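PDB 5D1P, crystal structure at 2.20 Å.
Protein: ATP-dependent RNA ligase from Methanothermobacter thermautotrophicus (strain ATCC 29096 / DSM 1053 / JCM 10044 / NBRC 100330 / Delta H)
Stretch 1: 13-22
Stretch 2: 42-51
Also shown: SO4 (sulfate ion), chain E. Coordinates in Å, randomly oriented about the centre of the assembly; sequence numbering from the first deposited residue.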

# COMPACT_ATOMS: atom_id res chain seq x y z
N ARG A 13 -31.42 5.51 -26.29
CA ARG A 13 -30.11 5.77 -26.89
C ARG A 13 -28.99 5.05 -26.16
O ARG A 13 -27.90 4.87 -26.72
CB ARG A 13 -29.82 7.27 -26.90
CG ARG A 13 -30.87 8.07 -27.64
CD ARG A 13 -31.11 7.48 -29.01
NE ARG A 13 -32.08 8.28 -29.76
CZ ARG A 13 -31.74 9.29 -30.54
NH1 ARG A 13 -30.46 9.62 -30.68
NH2 ARG A 13 -32.67 9.99 -31.18
N THR A 14 -29.24 4.65 -24.91
CA THR A 14 -28.20 4.04 -24.09
C THR A 14 -28.45 2.57 -23.76
O THR A 14 -27.52 1.87 -23.37
CB THR A 14 -28.04 4.78 -22.76
OG1 THR A 14 -29.22 4.60 -21.97
CG2 THR A 14 -27.81 6.26 -23.01
N GLY A 15 -29.69 2.12 -23.87
CA GLY A 15 -30.03 0.76 -23.48
C GLY A 15 -30.14 0.61 -21.96
O GLY A 15 -30.39 -0.48 -21.45
N VAL A 16 -29.95 1.71 -21.24
CA VAL A 16 -30.15 1.69 -19.80
C VAL A 16 -31.60 2.05 -19.47
O VAL A 16 -32.06 3.14 -19.79
CB VAL A 16 -29.22 2.68 -19.07
CG1 VAL A 16 -29.43 2.59 -17.56
CG2 VAL A 16 -27.75 2.42 -19.45
N PRO A 17 -32.33 1.11 -18.84
CA PRO A 17 -33.72 1.34 -18.43
C PRO A 17 -33.91 2.59 -17.57
O PRO A 17 -33.19 2.82 -16.60
CB PRO A 17 -34.06 0.07 -17.64
CG PRO A 17 -33.22 -0.99 -18.29
CD PRO A 17 -31.92 -0.29 -18.66
N SER A 18 -34.89 3.39 -17.97
CA SER A 18 -35.24 4.67 -17.36
C SER A 18 -35.26 4.61 -15.84
O SER A 18 -34.92 5.59 -15.15
CB SER A 18 -36.59 5.12 -17.91
OG SER A 18 -36.92 6.41 -17.47
N SER A 19 -35.66 3.46 -15.32
CA SER A 19 -35.74 3.22 -13.89
C SER A 19 -34.33 3.28 -13.28
O SER A 19 -34.07 4.07 -12.37
CB SER A 19 -36.42 1.87 -13.65
OG SER A 19 -37.37 1.62 -14.70
N ARG A 20 -33.42 2.46 -13.81
CA ARG A 20 -31.99 2.52 -13.47
C ARG A 20 -31.41 3.94 -13.52
O ARG A 20 -30.64 4.32 -12.65
CB ARG A 20 -31.19 1.63 -14.41
CG ARG A 20 -31.21 0.16 -14.11
CD ARG A 20 -29.80 -0.33 -13.75
NE ARG A 20 -29.17 -1.14 -14.80
CZ ARG A 20 -27.92 -1.59 -14.75
NH1 ARG A 20 -27.43 -2.32 -15.73
NH2 ARG A 20 -27.16 -1.32 -13.69
N LEU A 21 -31.76 4.71 -14.55
CA LEU A 21 -31.21 6.06 -14.72
C LEU A 21 -31.68 7.01 -13.62
O LEU A 21 -31.08 8.06 -13.39
CB LEU A 21 -31.58 6.63 -16.09
CG LEU A 21 -31.14 5.91 -17.35
CD1 LEU A 21 -31.97 6.41 -18.52
CD2 LEU A 21 -29.66 6.16 -17.60
N LYS A 22 -32.79 6.66 -12.98
CA LYS A 22 -33.29 7.48 -11.88
C LYS A 22 -32.57 7.07 -10.60
O LYS A 22 -32.23 7.91 -9.78
CB LYS A 22 -34.81 7.34 -11.74
CG LYS A 22 -35.61 8.06 -12.84
CD LYS A 22 -37.10 8.09 -12.49
CE LYS A 22 -37.94 8.69 -13.61
NZ LYS A 22 -39.39 8.66 -13.25
S SO4 E . -31.22 -3.88 -17.27
O1 SO4 E . -30.49 -5.11 -16.94
O2 SO4 E . -32.06 -3.51 -16.13
O3 SO4 E . -30.26 -2.82 -17.54
O4 SO4 E . -32.09 -4.07 -18.44
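Stretch 2, residues 42-51: LFKKPLGDLE

Val 16 lies in the apolar centre of the contact. Its CA-to-CB bond points toward stretch 2, its chi1 is t, and its two methyls meet two different leucines: CG1 lies 4.0 Å from Leu 47 CD2, and CG2 lies 4.1 Å from Leu 50 CD2. CG2 also comes to 3.8 Å from the carbonyl atom Leu 47 O, so the valine packs against backbone as well as side chain. The two leucines are the first and last residues of a type II' beta turn, with Gly 48 and Asp 49 at its corners, closed by hydrogen bonds in both directions: Leu 50 N to Leu 47 O at 2.9 Å, and Leu 47 N to Leu 50 O at 3.0 Å. The first rule to read here is that a closed turn can hold two apolar side chains at a set spacing for one branched residue to meet.

The packing extends to both leucines' other neighbours. Leu 50, with CA-to-CB toward stretch 1 and chi1 off its wells at -99°, brings CD2 to 3.7 Å from Thr 14 CB. Thr 14 thus offers carbon to the contact while its hydroxyl serves the backbone: Val 16 N donates to Thr 14 OG1 at 3.1 Å, a bond that spans Gly 15. That glycine, the first residue to leave helical conformation, has positive phi (77°), and the chain passes through it from the end of one helix toward the next. The CA-to-CB bond of Leu 47 points sideways, but the end of the side chain comes nearer, and its CD2 reaches 4.4 Å from Leu 21 CD2. The same methyl of Leu 21 lies 3.9 Å from Phe 43 CE1, near the plane of the ring and at its edge. Leu 21 belongs to the second helix, where its N bonds Pro 17 O at 3.1 Å, and Phe 43 belongs to the end of a strand; the intervening residues Lys 44 to Pro 46 stay out of reach.

The two backbones run in opposite order where they come close: Thr 14 lies nearest Leu 50, with CA atoms 7.2 Å apart, and Val 16 nearest Gly 48, with CA atoms 6.1 Å apart. No hydrogen bond joins the stretches, so this is packing of a turn on a loop and not strand pairing. Gly 48 suits the closer approach twice over. Its positive phi of 59° favours glycine by itself, and an ideal CB there would stand a tight 3.3 Å from Val 16 CG2.

At the polar edge, Arg 20 lays one face of its guanidinium over Leu 47, with NH2 3.3 Å from Leu 47 CD1. NH1 lies 3.8 Å from Gly 48 N. The charged group finds its polar partner beside the contact: Arg 20 NE and NH1 each make a weak hydrogen bond of 3.4 Å to O3 of a sulfate, probably from the crystallisation liquor, which sits at the guanidinium edge. Here one face meets leucine while the edge is left free for a polar partner.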

# COMPACT_ATOMS: atom_id res chain seq x y z
N LEU A 42 -23.95 13.58 -17.66
CA LEU A 42 -22.63 13.02 -17.43
C LEU A 42 -22.68 11.84 -16.46
O LEU A 42 -23.25 11.95 -15.39
CB LEU A 42 -21.71 14.13 -16.90
CG LEU A 42 -20.22 13.88 -16.73
CD1 LEU A 42 -19.48 15.17 -17.00
CD2 LEU A 42 -19.92 13.36 -15.33
N PHE A 43 -22.10 10.72 -16.86
CA PHE A 43 -22.06 9.52 -16.05
C PHE A 43 -20.71 9.38 -15.33
O PHE A 43 -19.70 9.02 -15.95
CB PHE A 43 -22.29 8.27 -16.91
CG PHE A 43 -23.68 8.18 -17.50
CD1 PHE A 43 -24.61 7.31 -16.97
CD2 PHE A 43 -24.04 8.94 -18.61
CE1 PHE A 43 -25.90 7.20 -17.52
CE2 PHE A 43 -25.31 8.85 -19.17
CZ PHE A 43 -26.25 7.98 -18.63
N LYS A 44 -20.68 9.65 -14.04
CA LYS A 44 -19.42 9.55 -13.32
C LYS A 44 -19.00 8.10 -13.17
O LYS A 44 -17.81 7.80 -13.16
CB LYS A 44 -19.50 10.26 -11.96
CG LYS A 44 -19.96 11.71 -12.07
CD LYS A 44 -19.36 12.62 -10.98
CE LYS A 44 -18.07 13.29 -11.48
NZ LYS A 44 -18.06 14.76 -11.23
N LYS A 45 -19.99 7.20 -13.09
CA LYS A 45 -19.76 5.76 -12.92
C LYS A 45 -20.28 4.96 -14.11
O LYS A 45 -21.27 5.35 -14.72
CB LYS A 45 -20.47 5.27 -11.65
CG LYS A 45 -19.84 5.72 -10.36
CD LYS A 45 -18.49 5.03 -10.14
CE LYS A 45 -17.88 5.40 -8.78
NZ LYS A 45 -16.44 5.00 -8.69
N PRO A 46 -19.62 3.82 -14.43
CA PRO A 46 -20.21 2.97 -15.45
C PRO A 46 -21.62 2.54 -15.07
O PRO A 46 -22.00 2.54 -13.90
CB PRO A 46 -19.27 1.76 -15.51
CG PRO A 46 -18.42 1.84 -14.35
CD PRO A 46 -18.37 3.27 -13.90
N LEU A 47 -22.40 2.19 -16.09
CA LEU A 47 -23.79 1.83 -15.93
C LEU A 47 -24.22 1.14 -17.20
O LEU A 47 -24.16 1.73 -18.29
CB LEU A 47 -24.65 3.06 -15.63
CG LEU A 47 -26.12 2.80 -15.32
CD1 LEU A 47 -26.25 1.85 -14.15
CD2 LEU A 47 -26.77 4.11 -14.98
N GLY A 48 -24.60 -0.13 -17.08
CA GLY A 48 -24.84 -0.94 -18.26
C GLY A 48 -23.57 -1.01 -19.09
O GLY A 48 -22.47 -1.15 -18.54
N ASP A 49 -23.72 -0.89 -20.41
CA ASP A 49 -22.59 -0.85 -21.33
C ASP A 49 -21.91 0.50 -21.34
O ASP A 49 -20.92 0.70 -22.04
CB ASP A 49 -23.05 -1.18 -22.75
CG ASP A 49 -23.49 -2.61 -22.91
OD1 ASP A 49 -24.00 -3.19 -21.93
OD2 ASP A 49 -23.32 -3.16 -24.02
N LEU A 50 -22.47 1.46 -20.61
CA LEU A 50 -21.98 2.82 -20.65
C LEU A 50 -20.75 2.95 -19.75
O LEU A 50 -20.79 2.62 -18.57
CB LEU A 50 -23.07 3.80 -20.21
CG LEU A 50 -23.85 4.54 -21.29
CD1 LEU A 50 -24.29 3.62 -22.42
CD2 LEU A 50 -25.05 5.24 -20.66
N GLU A 51 -19.65 3.43 -20.33
CA GLU A 51 -18.41 3.59 -19.59
C GLU A 51 -18.45 4.84 -18.74
O GLU A 51 -19.20 5.78 -19.03
CB GLU A 51 -17.21 3.63 -20.53
CG GLU A 51 -17.16 2.48 -21.51
CD GLU A 51 -18.05 2.69 -22.72
OE1 GLU A 51 -18.79 3.69 -22.75
OE2 GLU A 51 -18.01 1.86 -23.65